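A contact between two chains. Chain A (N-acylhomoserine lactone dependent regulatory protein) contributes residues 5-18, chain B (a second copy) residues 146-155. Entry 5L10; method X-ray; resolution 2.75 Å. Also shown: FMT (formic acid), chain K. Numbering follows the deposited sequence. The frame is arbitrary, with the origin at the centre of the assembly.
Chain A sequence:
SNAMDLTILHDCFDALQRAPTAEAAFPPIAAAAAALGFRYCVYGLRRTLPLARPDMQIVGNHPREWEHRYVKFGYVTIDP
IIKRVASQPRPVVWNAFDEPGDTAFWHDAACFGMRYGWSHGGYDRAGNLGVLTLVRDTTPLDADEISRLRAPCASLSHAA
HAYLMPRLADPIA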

# COMPACT_ATOMS: atom_id res chain seq x y z
N ASP A 5 3.32 3.94 -18.90
CA ASP A 5 2.66 3.81 -17.61
C ASP A 5 3.66 3.95 -16.46
O ASP A 5 3.35 4.55 -15.43
CB ASP A 5 1.93 2.47 -17.51
CG ASP A 5 0.87 2.30 -18.60
OD1 ASP A 5 0.60 3.28 -19.34
OD2 ASP A 5 0.31 1.20 -18.70
N LEU A 6 4.86 3.39 -16.63
CA LEU A 6 5.86 3.49 -15.57
C LEU A 6 6.40 4.91 -15.45
O LEU A 6 6.74 5.35 -14.34
CB LEU A 6 7.00 2.51 -15.83
CG LEU A 6 8.08 2.48 -14.75
CD1 LEU A 6 7.47 2.20 -13.38
CD2 LEU A 6 9.15 1.47 -15.09
N THR A 7 6.48 5.64 -16.56
CA THR A 7 6.82 7.06 -16.49
C THR A 7 5.74 7.84 -15.75
O THR A 7 6.05 8.77 -14.98
CB THR A 7 7.02 7.62 -17.90
OG1 THR A 7 8.09 6.91 -18.54
CG2 THR A 7 7.34 9.11 -17.86
N ILE A 8 4.48 7.48 -15.96
CA ILE A 8 3.37 8.14 -15.26
C ILE A 8 3.58 8.07 -13.76
O ILE A 8 3.44 9.06 -13.04
CB ILE A 8 2.03 7.52 -15.68
CG1 ILE A 8 1.73 7.81 -17.15
CG2 ILE A 8 0.90 8.02 -14.79
CD1 ILE A 8 0.63 6.94 -17.73
N LEU A 9 3.93 6.88 -13.26
CA LEU A 9 4.12 6.71 -11.82
C LEU A 9 5.41 7.35 -11.34
O LEU A 9 5.46 7.87 -10.22
CB LEU A 9 4.08 5.23 -11.47
CG LEU A 9 2.78 4.54 -11.85
CD1 LEU A 9 2.94 3.04 -11.78
CD2 LEU A 9 1.67 5.00 -10.93
N HIS A 10 6.46 7.33 -12.17
CA HIS A 10 7.70 7.99 -11.79
C HIS A 10 7.47 9.48 -11.54
O HIS A 10 7.91 10.02 -10.52
CB HIS A 10 8.77 7.77 -12.87
CG HIS A 10 10.12 8.28 -12.49
ND1 HIS A 10 11.12 7.47 -11.98
CD2 HIS A 10 10.66 9.53 -12.55
CE1 HIS A 10 12.20 8.20 -11.74
NE2 HIS A 10 11.94 9.45 -12.08
N ASP A 11 6.75 10.15 -12.44
CA ASP A 11 6.51 11.58 -12.25
C ASP A 11 5.60 11.83 -11.05
O ASP A 11 5.75 12.86 -10.37
CB ASP A 11 5.89 12.21 -13.50
CG ASP A 11 6.83 12.20 -14.69
OD1 ASP A 11 6.87 13.21 -15.43
OD2 ASP A 11 7.52 11.19 -14.90
N CYS A 12 4.68 10.91 -10.77
CA CYS A 12 3.80 11.05 -9.62
C CYS A 12 4.59 11.00 -8.32
O CYS A 12 4.42 11.86 -7.45
CB CYS A 12 2.73 9.95 -9.64
SG CYS A 12 1.50 10.06 -8.31
N PHE A 13 5.46 10.01 -8.17
CA PHE A 13 6.16 9.83 -6.91
C PHE A 13 7.18 10.92 -6.65
O PHE A 13 7.43 11.28 -5.50
CB PHE A 13 6.81 8.45 -6.86
CG PHE A 13 5.87 7.37 -6.42
CD1 PHE A 13 5.84 6.95 -5.10
CD2 PHE A 13 4.98 6.80 -7.31
CE1 PHE A 13 4.96 5.97 -4.68
CE2 PHE A 13 4.10 5.83 -6.91
CZ PHE A 13 4.09 5.41 -5.59
N ASP A 14 7.79 11.47 -7.71
CA ASP A 14 8.68 12.61 -7.50
C ASP A 14 7.90 13.83 -7.03
O ASP A 14 8.37 14.56 -6.15
CB ASP A 14 9.46 12.91 -8.78
CG ASP A 14 10.82 12.24 -8.79
OD1 ASP A 14 10.99 11.19 -8.14
OD2 ASP A 14 11.74 12.78 -9.46
N ALA A 15 6.72 14.06 -7.60
CA ALA A 15 5.88 15.16 -7.13
C ALA A 15 5.44 14.95 -5.68
O ALA A 15 5.29 15.92 -4.93
CB ALA A 15 4.66 15.32 -8.04
N LEU A 16 5.25 13.69 -5.28
CA LEU A 16 4.83 13.41 -3.91
C LEU A 16 5.94 13.63 -2.90
O LEU A 16 5.66 13.74 -1.70
CB LEU A 16 4.30 11.98 -3.81
CG LEU A 16 2.99 11.71 -4.55
CD1 LEU A 16 2.55 10.27 -4.36
CD2 LEU A 16 1.90 12.67 -4.10
N GLN A 17 7.20 13.71 -3.35
CA GLN A 17 8.30 14.05 -2.46
C GLN A 17 8.38 15.54 -2.16
O GLN A 17 9.08 15.92 -1.22
CB GLN A 17 9.64 13.59 -3.07
CG GLN A 17 9.71 12.10 -3.37
CD GLN A 17 9.38 11.25 -2.16
OE1 GLN A 17 9.82 11.53 -1.04
NE2 GLN A 17 8.61 10.19 -2.38
N ARG A 18 7.68 16.38 -2.92
CA ARG A 18 7.64 17.81 -2.68
C ARG A 18 6.22 18.27 -2.38
O ARG A 18 5.82 19.38 -2.73
CB ARG A 18 8.21 18.59 -3.87
CG ARG A 18 9.58 18.10 -4.32
CD ARG A 18 10.05 18.87 -5.55
NE ARG A 18 9.09 18.80 -6.65
CZ ARG A 18 9.13 17.90 -7.63
NH1 ARG A 18 10.09 16.97 -7.64
NH2 ARG A 18 8.22 17.91 -8.59
N ILE B 146 16.91 5.59 -5.94
CA ILE B 146 15.70 5.61 -5.11
C ILE B 146 14.52 6.15 -5.89
O ILE B 146 13.41 5.62 -5.82
CB ILE B 146 15.95 6.41 -3.82
CG1 ILE B 146 16.93 5.68 -2.90
CG2 ILE B 146 14.63 6.67 -3.09
CD1 ILE B 146 17.21 6.41 -1.59
N SER B 147 14.74 7.22 -6.67
CA SER B 147 13.66 7.84 -7.43
C SER B 147 12.96 6.83 -8.34
O SER B 147 11.73 6.71 -8.33
CB SER B 147 14.19 9.00 -8.26
OG SER B 147 14.68 10.03 -7.43
N ARG B 148 13.74 6.11 -9.15
CA ARG B 148 13.12 5.19 -10.09
C ARG B 148 12.62 3.92 -9.40
O ARG B 148 11.82 3.20 -9.99
CB ARG B 148 14.10 4.83 -11.20
CG ARG B 148 14.83 3.53 -10.97
CD ARG B 148 16.25 3.59 -11.47
NE ARG B 148 17.00 2.40 -11.05
CZ ARG B 148 17.29 1.38 -11.84
NH1 ARG B 148 16.91 1.38 -13.11
NH2 ARG B 148 17.96 0.34 -11.35
N LEU B 149 13.08 3.65 -8.18
CA LEU B 149 12.64 2.46 -7.45
C LEU B 149 11.36 2.67 -6.67
O LEU B 149 10.78 1.69 -6.20
CB LEU B 149 13.73 1.99 -6.48
CG LEU B 149 14.93 1.17 -6.98
CD1 LEU B 149 15.91 0.93 -5.84
CD2 LEU B 149 14.47 -0.16 -7.58
N ARG B 150 10.90 3.92 -6.52
CA ARG B 150 9.75 4.19 -5.67
C ARG B 150 8.49 3.50 -6.18
O ARG B 150 7.86 2.72 -5.47
CB ARG B 150 9.52 5.70 -5.55
CG ARG B 150 10.50 6.40 -4.65
CD ARG B 150 9.93 7.70 -4.13
NE ARG B 150 10.90 8.42 -3.33
CZ ARG B 150 11.78 9.29 -3.82
NH1 ARG B 150 11.79 9.54 -5.12
NH2 ARG B 150 12.64 9.90 -3.02
N ALA B 151 8.10 3.81 -7.42
CA ALA B 151 6.88 3.22 -7.97
C ALA B 151 6.93 1.69 -7.98
O ALA B 151 5.94 1.07 -7.54
CB ALA B 151 6.61 3.79 -9.36
N PRO B 152 8.00 1.03 -8.43
CA PRO B 152 8.00 -0.44 -8.35
C PRO B 152 7.96 -0.97 -6.92
O PRO B 152 7.26 -1.96 -6.66
CB PRO B 152 9.30 -0.84 -9.06
CG PRO B 152 9.65 0.33 -9.90
CD PRO B 152 9.20 1.52 -9.13
N CYS B 153 8.68 -0.35 -5.99
CA CYS B 153 8.67 -0.83 -4.61
C CYS B 153 7.34 -0.56 -3.93
O CYS B 153 6.92 -1.34 -3.06
CB CYS B 153 9.81 -0.20 -3.81
SG CYS B 153 11.45 -0.82 -4.23
N ALA B 154 6.66 0.52 -4.31
CA ALA B 154 5.31 0.75 -3.82
C ALA B 154 4.38 -0.39 -4.22
O ALA B 154 3.60 -0.88 -3.40
CB ALA B 154 4.78 2.09 -4.35
N SER B 155 4.47 -0.84 -5.47
CA SER B 155 3.67 -1.98 -5.90
C SER B 155 4.00 -3.22 -5.09
O SER B 155 3.10 -3.99 -4.72
CB SER B 155 3.89 -2.25 -7.39
OG SER B 155 3.49 -1.15 -8.17
C FMT K . 12.03 7.22 0.33
O1 FMT K . 11.15 7.69 -0.39
O2 FMT K . 12.96 7.87 0.81

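Two helices from two copies of the same protein cross here at a steep angle: their N-to-C directions differ by 107°, and their axes approach to 8.5 Å. Such a crossing limits the contact to a compact patch, and the two stretches together bury 498 Å². The backbones come nearest where A:Leu9 faces B:Ala151, with CA atoms 5.9 Å apart, a closeness helped by the small alanine side chain. On chain B the helix is kinked at B:Pro152, whose ring nitrogen has no hydrogen to give to the preceding turn.

Along chain A the contact begins with A:Leu6. Its CA-to-CB bond points sideways, but the end of the side chain comes nearer, bringing CD1 to 4.4 Å from CB of B:Ala151. One turn on, A:Leu9 points toward chain B and sets its CB 3.6 Å from the same B:Ala151 CB. Both leucines are buried, and the alanine methyl offers them an apolar surface without holding the helices apart.

A:His10 lies at the margin of this apolar patch. With chi1 in the t well, its ring reaches across to chain B, and CE1 sits 3.6 Å from CA of B:Arg148, which lies at the ring edge. The contact is one of van der Waals packing; no hydrogen bond joins the imidazole to chain B here.

A:Phe13 points toward chain B and has more of its surface covered by the chain B stretch than any other residue of the chain A stretch. B:Ala151 CA lies over its face, 4.2 Å from the ring centroid and 19° off the normal, a CH-pi contact in which a slightly positive C-H meets the pi cloud. The ring also reaches the next turn of chain B, where its CZ packs 3.6 Å from CB of B:Ala154. A flat aromatic ring suits this place because it can lie against the backbone at B:Arg150 and B:Ala151, where the alanine has only a methyl, and still reach B:Ala154 one turn on.

Polar chemistry takes over at A:Asp14. Its OD1 forms a salt bridge with NH1 of B:Arg150 at 3.5 Å, a long separation at which charge attraction acts without a hydrogen bond. The same carboxylate oxygen, OD1, lies 3.9 Å from CB of B:Ser147.

Finally, A:Gln17 lays its amide over one face of the B:Arg150 guanidinium. Its NE2 is 3.0 Å from B:Arg150 NE, but both are donors, so this is not a hydrogen bond. B:Arg150 NE instead donates to formic acid, reaching FMT O1 at 3.0 Å with a nearly straight angle of 171°, while A:Gln17 NE2 is satisfied elsewhere in the structure.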